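Long-range contacts in putative amidohydrolase/peptidase (Burkholderia cenocepacia, PDB 4WJB), which probably hydrolyses carbon-nitrogen bonds as a zinc-dependent amidohydrolase of the peptidase M20 family: residues A[271-276]-A[300-305]; A[224-229]-A[336-341]. All blocks are in the same frame, centred on the assembly; numbering follows the deposited sequence.

Interaction 1 of 2, residues A[271-276]-A[300-305]; sequences PDARAT and FRHPDD. With SO4 (sulfate ion), chain G.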
ATOM      1  N   PRO A 271       0.538  28.829   2.248  1.00 28.14           N
ATOM      2  CA  PRO A 271      -0.402  28.002   3.014  1.00 25.68           C
ATOM      3  C   PRO A 271      -1.461  27.281   2.180  1.00 25.40           C
ATOM      4  O   PRO A 271      -2.188  26.460   2.735  1.00 25.56           O
ATOM      5  CB  PRO A 271      -1.074  29.028   3.924  1.00 29.23           C
ATOM      6  CG  PRO A 271      -1.162  30.243   3.053  1.00 28.72           C
ATOM      7  CD  PRO A 271       0.109  30.240   2.218  1.00 30.70           C
ATOM      8  N   ASP A 272      -1.564  27.575   0.887  1.00 23.38           N
ATOM      9  CA  ASP A 272      -2.737  27.124   0.136  1.00 24.33           C
ATOM     10  C   ASP A 272      -2.545  25.837  -0.663  1.00 24.83           C
ATOM     11  O   ASP A 272      -3.520  25.227  -1.103  1.00 24.30           O
ATOM     12  CB  ASP A 272      -3.207  28.240  -0.797  1.00 27.31           C
ATOM     13  CG  ASP A 272      -3.799  29.412  -0.035  1.00 28.08           C
ATOM     14  OD1 ASP A 272      -4.370  29.179   1.053  1.00 27.80           O
ATOM     15  OD2 ASP A 272      -3.677  30.558  -0.508  1.00 28.63           O
ATOM     16  N   ALA A 273      -1.303  25.411  -0.853  1.00 22.75           N
ATOM     17  CA  ALA A 273      -1.069  24.176  -1.580  1.00 20.11           C
ATOM     18  C   ALA A 273      -1.578  22.972  -0.794  1.00 21.42           C
ATOM     19  O   ALA A 273      -1.447  22.913   0.429  1.00 22.74           O
ATOM     20  CB  ALA A 273       0.415  24.007  -1.894  1.00 21.96           C
ATOM     21  N   ARG A 274      -2.169  22.021  -1.510  1.00 19.09           N
ATOM     22  CA  ARG A 274      -2.450  20.699  -0.961  1.00 19.17           C
ATOM     23  C   ARG A 274      -1.696  19.672  -1.794  1.00 20.10           C
ATOM     24  O   ARG A 274      -1.837  19.642  -3.011  1.00 21.75           O
ATOM     25  CB  ARG A 274      -3.950  20.395  -0.971  1.00 21.14           C
ATOM     26  CG  ARG A 274      -4.819  21.482  -0.347  1.00 21.00           C
ATOM     27  CD  ARG A 274      -4.733  21.483   1.172  1.00 23.02           C
ATOM     28  NE  ARG A 274      -5.715  22.392   1.762  1.00 28.10           N
ATOM     29  CZ  ARG A 274      -5.481  23.674   2.030  1.00 32.33           C
ATOM     30  NH1 ARG A 274      -4.291  24.205   1.779  1.00 33.63           N
ATOM     31  NH2 ARG A 274      -6.436  24.423   2.561  1.00 34.49           N
ATOM     32  N   ALA A 275      -0.888  18.839  -1.147  1.00 16.52           N
ATOM     33  CA  ALA A 275      -0.131  17.819  -1.867  1.00 18.22           C
ATOM     34  C   ALA A 275      -0.245  16.508  -1.121  1.00 16.54           C
ATOM     35  O   ALA A 275       0.112  16.432   0.051  1.00 16.14           O
ATOM     36  CB  ALA A 275       1.316  18.228  -2.021  1.00 16.35           C
ATOM     37  N   THR A 276      -0.753  15.481  -1.794  1.00 18.70           N
ATOM     38  CA  THR A 276      -1.146  14.260  -1.098  1.00 19.10           C
ATOM     39  C   THR A 276      -0.915  12.980  -1.899  1.00 18.91           C
ATOM     40  O   THR A 276      -1.244  12.901  -3.082  1.00 19.36           O
ATOM     41  CB  THR A 276      -2.644  14.314  -0.710  1.00 19.13           C
ATOM     42  OG1 THR A 276      -2.951  15.594  -0.146  1.00 19.52           O
ATOM     43  CG2 THR A 276      -2.990  13.224   0.291  1.00 20.44           C
ATOM     44  N   PHE A 300      -2.433  17.382  -6.485  1.00 18.27           N
ATOM     45  CA  PHE A 300      -2.100  18.744  -6.100  1.00 19.48           C
ATOM     46  C   PHE A 300      -3.372  19.576  -6.105  1.00 21.12           C
ATOM     47  O   PHE A 300      -4.205  19.427  -7.003  1.00 21.71           O
ATOM     48  CB  PHE A 300      -1.081  19.366  -7.061  1.00 18.70           C
ATOM     49  CG  PHE A 300       0.279  18.729  -7.017  1.00 18.94           C
ATOM     50  CD1 PHE A 300       0.896  18.458  -5.805  1.00 19.93           C
ATOM     51  CD2 PHE A 300       0.944  18.415  -8.191  1.00 19.25           C
ATOM     52  CE1 PHE A 300       2.153  17.881  -5.765  1.00 23.05           C
ATOM     53  CE2 PHE A 300       2.205  17.832  -8.157  1.00 20.87           C
ATOM     54  CZ  PHE A 300       2.809  17.567  -6.945  1.00 21.81           C
ATOM     55  N   ARG A 301      -3.527  20.449  -5.114  1.00 19.23           N
ATOM     56  CA  ARG A 301      -4.628  21.416  -5.131  1.00 20.96           C
ATOM     57  C   ARG A 301      -4.122  22.796  -4.725  1.00 21.94           C
ATOM     58  O   ARG A 301      -3.353  22.920  -3.769  1.00 23.37           O
ATOM     59  CB  ARG A 301      -5.769  20.972  -4.209  1.00 21.39           C
ATOM     60  CG  ARG A 301      -6.303  19.583  -4.525  1.00 23.59           C
ATOM     61  CD  ARG A 301      -7.656  19.325  -3.885  1.00 24.16           C
ATOM     62  NE  ARG A 301      -7.974  17.903  -3.902  1.00 22.36           N
ATOM     63  CZ  ARG A 301      -9.206  17.411  -3.822  1.00 25.42           C
ATOM     64  NH1 ARG A 301     -10.244  18.228  -3.719  1.00 24.41           N
ATOM     65  NH2 ARG A 301      -9.400  16.098  -3.851  1.00 24.74           N
ATOM     66  N   HIS A 302      -4.556  23.822  -5.459  1.00 20.89           N
ATOM     67  CA  HIS A 302      -4.104  25.197  -5.245  1.00 20.74           C
ATOM     68  C   HIS A 302      -4.984  26.158  -6.041  1.00 21.97           C
ATOM     69  O   HIS A 302      -5.415  25.832  -7.145  1.00 22.92           O
ATOM     70  CB  HIS A 302      -2.641  25.361  -5.665  1.00 22.76           C
ATOM     71  CG  HIS A 302      -1.979  26.578  -5.097  1.00 22.77           C
ATOM     72  ND1 HIS A 302      -2.049  27.816  -5.699  1.00 22.94           N
ATOM     73  CD2 HIS A 302      -1.227  26.746  -3.982  1.00 21.31           C
ATOM     74  CE1 HIS A 302      -1.374  28.694  -4.977  1.00 24.17           C
ATOM     75  NE2 HIS A 302      -0.861  28.069  -3.932  1.00 20.19           N
ATOM     76  N   PRO A 303      -5.247  27.352  -5.489  1.00 21.79           N
ATOM     77  CA  PRO A 303      -6.083  28.333  -6.193  1.00 23.82           C
ATOM     78  C   PRO A 303      -5.396  28.979  -7.396  1.00 26.18           C
ATOM     79  O   PRO A 303      -6.050  29.693  -8.157  1.00 24.75           O
ATOM     80  CB  PRO A 303      -6.364  29.387  -5.116  1.00 24.38           C
ATOM     81  CG  PRO A 303      -5.189  29.283  -4.180  1.00 22.66           C
ATOM     82  CD  PRO A 303      -4.879  27.807  -4.136  1.00 20.47           C
ATOM     83  N   ASP A 304      -4.096  28.746  -7.559  1.00 25.30           N
ATOM     84  CA  ASP A 304      -3.326  29.378  -8.630  1.00 29.94           C
ATOM     85  C   ASP A 304      -2.853  28.336  -9.638  1.00 30.36           C
ATOM     86  O   ASP A 304      -2.095  27.429  -9.289  1.00 30.85           O
ATOM     87  CB  ASP A 304      -2.128  30.139  -8.043  1.00 33.13           C
ATOM     88  CG  ASP A 304      -1.420  31.021  -9.064  1.00 37.93           C
ATOM     89  OD1 ASP A 304      -1.547  30.783 -10.284  1.00 37.63           O
ATOM     90  OD2 ASP A 304      -0.720  31.963  -8.635  1.00 41.13           O
ATOM     91  N   ASP A 305      -3.284  28.474 -10.890  1.00 27.62           N
ATOM     92  CA  ASP A 305      -2.902  27.517 -11.927  1.00 29.88           C
ATOM     93  C   ASP A 305      -1.404  27.559 -12.229  1.00 31.37           C
ATOM     94  O   ASP A 305      -0.818  26.549 -12.617  1.00 30.45           O
ATOM     95  CB  ASP A 305      -3.692  27.767 -13.215  1.00 32.86           C
ATOM     96  CG  ASP A 305      -4.469  26.545 -13.663  1.00 33.71           C
ATOM     97  OD1 ASP A 305      -4.389  25.503 -12.977  1.00 33.60           O
ATOM     98  OD2 ASP A 305      -5.155  26.619 -14.701  1.00 35.90           O
TER
HETATM   99  S   SO4 G 503     -13.072  15.957  -3.993  1.00 65.34           S
HETATM  100  O1  SO4 G 503     -12.170  15.043  -3.302  1.00 63.34           O
HETATM  101  O2  SO4 G 503     -12.442  16.427  -5.228  1.00 65.09           O
HETATM  102  O3  SO4 G 503     -14.312  15.267  -4.326  1.00 66.20           O
HETATM  103  O4  SO4 G 503     -13.374  17.098  -3.134  1.00 65.12           O
HETATM  104  O   HOH W   1       0.002  29.188  -1.177  1.00 28.62           O
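Arg274 and Arg301 face each other as an antiparallel hydrogen-bonded pair in the β hairpin of strands 274-283 and 289-302, part of the M20 dimerisation domain. Two backbone bonds establish the pairing, Arg274 N to Arg301 O at 2.7 Å and Arg301 N to Arg274 O at 2.8 Å. Both side chains leave the same face of the sheet and touch at their roots, CB of Arg274 lying 3.8 Å from CB of Arg301; beyond that they cross at about a right angle. A bend at chi2 (-75°) turns Arg274 back toward the preceding loop, 271-273, where NE bonds to Gly241 O of the second subunit. Arg301 instead runs extended from CG to NE, salt-bridged there to Glu299, and its NH2 donates to sulfate O1 at 3.0 Å (169° at the hydrogen); Asn288 and His239 of the second subunit also bind this ion, probably from the crystallisation liquor. On the opposite face Ala275 CB meets the edge of the Phe300 ring, 3.8 Å from CD1, while helices 251-268 and 305-326 pack against this pair. Past the last bridge, the His302 ring, its CG anti to the backbone N (chi1 -162°), reaches across to the loop at Asp272 and Ala273, with CD2 3.4 Å from Ala273 N. The ring is tied at both nitrogens: ND1 accepts from Asp304 N at 2.9 Å, and one water joins NE2 to Asp272 N.

Interaction 2 of 2, residues A[224-229]-A[336-341]; sequences QGQRWY and FTYAPV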
ATOM      1  N   GLN A 224     -10.361  25.616  -5.246  1.00 20.92           N
ATOM      2  CA  GLN A 224      -9.060  25.067  -5.645  1.00 23.88           C
ATOM      3  C   GLN A 224      -9.024  24.467  -7.047  1.00 25.77           C
ATOM      4  O   GLN A 224      -9.977  23.814  -7.483  1.00 26.88           O
ATOM      5  CB  GLN A 224      -8.620  23.984  -4.656  1.00 22.61           C
ATOM      6  CG  GLN A 224      -8.171  24.493  -3.306  1.00 23.03           C
ATOM      7  CD  GLN A 224      -8.165  23.395  -2.266  1.00 25.83           C
ATOM      8  OE1 GLN A 224      -8.802  22.355  -2.445  1.00 26.42           O
ATOM      9  NE2 GLN A 224      -7.452  23.617  -1.170  1.00 27.74           N
ATOM     10  N   GLY A 225      -7.911  24.678  -7.741  1.00 23.33           N
ATOM     11  CA  GLY A 225      -7.610  23.909  -8.934  1.00 22.40           C
ATOM     12  C   GLY A 225      -7.073  22.561  -8.490  1.00 23.81           C
ATOM     13  O   GLY A 225      -6.628  22.422  -7.351  1.00 20.84           O
ATOM     14  N   GLN A 226      -7.117  21.569  -9.373  1.00 24.09           N
ATOM     15  CA  GLN A 226      -6.654  20.223  -9.044  1.00 23.11           C
ATOM     16  C   GLN A 226      -5.897  19.583 -10.198  1.00 23.27           C
ATOM     17  O   GLN A 226      -6.282  19.733 -11.359  1.00 24.42           O
ATOM     18  CB  GLN A 226      -7.829  19.315  -8.666  1.00 26.05           C
ATOM     19  CG  GLN A 226      -8.685  19.799  -7.518  1.00 28.57           C
ATOM     20  CD  GLN A 226      -9.834  18.858  -7.219  1.00 31.75           C
ATOM     21  OE1 GLN A 226      -9.668  17.638  -7.223  1.00 31.98           O
ATOM     22  NE2 GLN A 226     -11.010  19.421  -6.960  1.00 33.89           N
ATOM     23  N   ARG A 227      -4.826  18.867  -9.869  1.00 22.68           N
ATOM     24  CA  ARG A 227      -4.147  17.990 -10.820  1.00 24.86           C
ATOM     25  C   ARG A 227      -3.935  16.619 -10.173  1.00 25.14           C
ATOM     26  O   ARG A 227      -3.317  16.522  -9.111  1.00 23.58           O
ATOM     27  CB  ARG A 227      -2.799  18.574 -11.257  1.00 26.40           C
ATOM     28  CG  ARG A 227      -2.827  20.045 -11.636  1.00 27.42           C
ATOM     29  CD  ARG A 227      -2.858  20.260 -13.141  1.00 28.94           C
ATOM     30  NE  ARG A 227      -3.002  21.677 -13.466  1.00 29.84           N
ATOM     31  CZ  ARG A 227      -2.020  22.462 -13.904  1.00 30.36           C
ATOM     32  NH1 ARG A 227      -0.803  21.974 -14.099  1.00 32.94           N
ATOM     33  NH2 ARG A 227      -2.265  23.739 -14.165  1.00 27.97           N
ATOM     34  N   TRP A 228      -4.449  15.566 -10.802  1.00 25.64           N
ATOM     35  CA  TRP A 228      -4.306  14.211 -10.269  1.00 26.83           C
ATOM     36  C   TRP A 228      -3.361  13.389 -11.140  1.00 27.72           C
ATOM     37  O   TRP A 228      -3.363  13.526 -12.365  1.00 28.49           O
ATOM     38  CB  TRP A 228      -5.660  13.498 -10.182  1.00 30.41           C
ATOM     39  CG  TRP A 228      -6.655  14.110  -9.242  1.00 30.91           C
ATOM     40  CD1 TRP A 228      -6.618  15.362  -8.698  1.00 30.06           C
ATOM     41  CD2 TRP A 228      -7.844  13.488  -8.735  1.00 33.69           C
ATOM     42  NE1 TRP A 228      -7.711  15.559  -7.890  1.00 30.65           N
ATOM     43  CE2 TRP A 228      -8.479  14.426  -7.893  1.00 31.83           C
ATOM     44  CE3 TRP A 228      -8.430  12.229  -8.909  1.00 36.11           C
ATOM     45  CZ2 TRP A 228      -9.669  14.143  -7.224  1.00 33.16           C
ATOM     46  CZ3 TRP A 228      -9.614  11.950  -8.245  1.00 37.90           C
ATOM     47  CH2 TRP A 228     -10.222  12.907  -7.413  1.00 35.58           C
ATOM     48  N   TYR A 229      -2.578  12.523 -10.501  1.00 25.08           N
ATOM     49  CA  TYR A 229      -1.607  11.693 -11.202  1.00 27.75           C
ATOM     50  C   TYR A 229      -1.654  10.241 -10.739  1.00 27.15           C
ATOM     51  O   TYR A 229      -2.053   9.944  -9.612  1.00 26.18           O
ATOM     52  CB  TYR A 229      -0.181  12.220 -11.002  1.00 26.72           C
ATOM     53  CG  TYR A 229       0.028  13.667 -11.374  1.00 27.84           C
ATOM     54  CD1 TYR A 229      -0.278  14.680 -10.476  1.00 27.90           C
ATOM     55  CD2 TYR A 229       0.549  14.021 -12.612  1.00 29.25           C
ATOM     56  CE1 TYR A 229      -0.090  16.005 -10.803  1.00 30.70           C
ATOM     57  CE2 TYR A 229       0.746  15.350 -12.951  1.00 31.21           C
ATOM     58  CZ  TYR A 229       0.424  16.335 -12.037  1.00 31.69           C
ATOM     59  OH  TYR A 229       0.610  17.660 -12.346  1.00 33.85           O
ATOM     60  N   PHE A 336      -6.417  13.569 -14.250  1.00 34.10           N
ATOM     61  CA  PHE A 336      -7.465  14.559 -14.018  1.00 32.04           C
ATOM     62  C   PHE A 336      -6.876  15.955 -13.897  1.00 31.42           C
ATOM     63  O   PHE A 336      -5.860  16.159 -13.227  1.00 29.33           O
ATOM     64  CB  PHE A 336      -8.277  14.220 -12.762  1.00 29.49           C
ATOM     65  CG  PHE A 336      -9.397  15.187 -12.481  1.00 31.67           C
ATOM     66  CD1 PHE A 336     -10.458  15.315 -13.364  1.00 32.03           C
ATOM     67  CD2 PHE A 336      -9.396  15.957 -11.329  1.00 31.34           C
ATOM     68  CE1 PHE A 336     -11.491  16.198 -13.110  1.00 31.50           C
ATOM     69  CE2 PHE A 336     -10.431  16.844 -11.068  1.00 31.91           C
ATOM     70  CZ  PHE A 336     -11.478  16.964 -11.962  1.00 31.21           C
ATOM     71  N   THR A 337      -7.527  16.904 -14.562  1.00 30.09           N
ATOM     72  CA  THR A 337      -7.143  18.306 -14.532  1.00 31.69           C
ATOM     73  C   THR A 337      -8.378  19.165 -14.280  1.00 29.82           C
ATOM     74  O   THR A 337      -9.403  18.990 -14.939  1.00 32.09           O
ATOM     75  CB  THR A 337      -6.485  18.747 -15.853  1.00 36.10           C
ATOM     76  OG1 THR A 337      -5.401  17.867 -16.167  1.00 38.95           O
ATOM     77  CG2 THR A 337      -5.969  20.170 -15.739  1.00 35.45           C
ATOM     78  N   TYR A 338      -8.275  20.086 -13.327  1.00 26.33           N
ATOM     79  CA  TYR A 338      -9.384  20.972 -12.982  1.00 24.58           C
ATOM     80  C   TYR A 338      -8.869  22.381 -12.719  1.00 22.10           C
ATOM     81  O   TYR A 338      -8.081  22.595 -11.804  1.00 23.68           O
ATOM     82  CB  TYR A 338     -10.139  20.439 -11.760  1.00 24.17           C
ATOM     83  CG  TYR A 338     -11.392  21.217 -11.389  1.00 26.24           C
ATOM     84  CD1 TYR A 338     -12.582  21.039 -12.089  1.00 28.44           C
ATOM     85  CD2 TYR A 338     -11.386  22.110 -10.324  1.00 26.98           C
ATOM     86  CE1 TYR A 338     -13.730  21.741 -11.744  1.00 29.43           C
ATOM     87  CE2 TYR A 338     -12.529  22.817  -9.969  1.00 28.58           C
ATOM     88  CZ  TYR A 338     -13.695  22.628 -10.683  1.00 29.73           C
ATOM     89  OH  TYR A 338     -14.827  23.328 -10.329  1.00 30.25           O
ATOM     90  N   ALA A 339      -9.310  23.339 -13.527  1.00 23.21           N
ATOM     91  CA  ALA A 339      -8.855  24.719 -13.384  1.00 24.68           C
ATOM     92  C   ALA A 339      -9.417  25.364 -12.119  1.00 26.46           C
ATOM     93  O   ALA A 339     -10.557  25.095 -11.728  1.00 28.03           O
ATOM     94  CB  ALA A 339      -9.240  25.540 -14.616  1.00 26.00           C
ATOM     95  N   PRO A 340      -8.614  26.219 -11.471  1.00 27.87           N
ATOM     96  CA  PRO A 340      -9.061  26.933 -10.276  1.00 28.37           C
ATOM     97  C   PRO A 340     -10.262  27.820 -10.581  1.00 27.24           C
ATOM     98  O   PRO A 340     -10.421  28.286 -11.713  1.00 26.54           O
ATOM     99  CB  PRO A 340      -7.840  27.772  -9.884  1.00 29.99           C
ATOM    100  CG  PRO A 340      -6.674  27.088 -10.538  1.00 31.88           C
ATOM    101  CD  PRO A 340      -7.221  26.546 -11.819  1.00 31.54           C
ATOM    102  N   VAL A 341     -11.109  28.029  -9.581  1.00 25.32           N
ATOM    103  CA  VAL A 341     -12.280  28.874  -9.751  1.00 25.04           C
ATOM    104  C   VAL A 341     -12.131  30.123  -8.893  1.00 23.61           C
ATOM    105  O   VAL A 341     -12.492  30.124  -7.715  1.00 22.49           O
ATOM    106  CB  VAL A 341     -13.580  28.133  -9.374  1.00 25.17           C
ATOM    107  CG1 VAL A 341     -14.790  29.024  -9.613  1.00 25.25           C
ATOM    108  CG2 VAL A 341     -13.700  26.840 -10.169  1.00 21.83           C
TER
HETATM  109  O   HOH W   2      -5.611  22.877 -13.123  1.00 29.95           O
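Strand 217-234 pairs antiparallel with strand 329-342 here, in the β sheet near the junction of the dimerisation and catalytic domains of this M20 peptidase; the axes of strands 225-229 and 336-338 approach to 4.7 Å. Gln226 and Tyr338 exchange two backbone bonds, and Trp228 N adds a third to Phe336 O, nearly straight at the hydrogen (174°). On the face carrying Gln226, Trp228, Phe336 and Tyr338, the Trp228 and Phe336 side chains lie side by side and point the same way. With CG anti to its backbone N (chi1 -179°), Phe336 sets its ring beside the indole and turns an edge to it in a T-shaped stack: the centroids of its ring and the five-membered ring are 5.0 Å apart with planes at 68°, and Phe336 CD2 stands over one indole face. The indole NE1 bonds to Gln226 OE1 at 2.9 Å, on a carbonyl lone pair, and this Gln226 oxygen also lies by the Phe336 edge, 4.0 Å from CE2. On the other face, Arg227 lays its CD and NE against Thr337 CG2, and its guanidinium is salt-bridged to Asp305 and Asp309 at the start of helix 305-326. Pro340 packs on Gly225, with its CG 3.7 Å from the glycine CA, leaving no room for a β carbon. Tyr338 meets Gln224 edge-on, CD2 being 3.6 Å from the backbone O of Gln224.

In the fold
Interactions 1 and 2 lie with centres about 9 Å apart on the same side of the chain's centre, and strands 289-302 and 217-234 are the neighbours that join them. The local strand order is therefore 274-283, 289-302, 217-234, 329-342. Along the chain, segment 224-229 comes first, then both segments of interaction 1, then 336-341, so the hairpin contact falls between the two halves of the longer-range one. Probable backbone hydrogen bonds, Gly225 N to His302 O and Phe300 N to Arg227 O, bind the contacts together. Helix 305-326 touches side chains of both, and both reach the second subunit, consistent with a dimerisation role for this sheet.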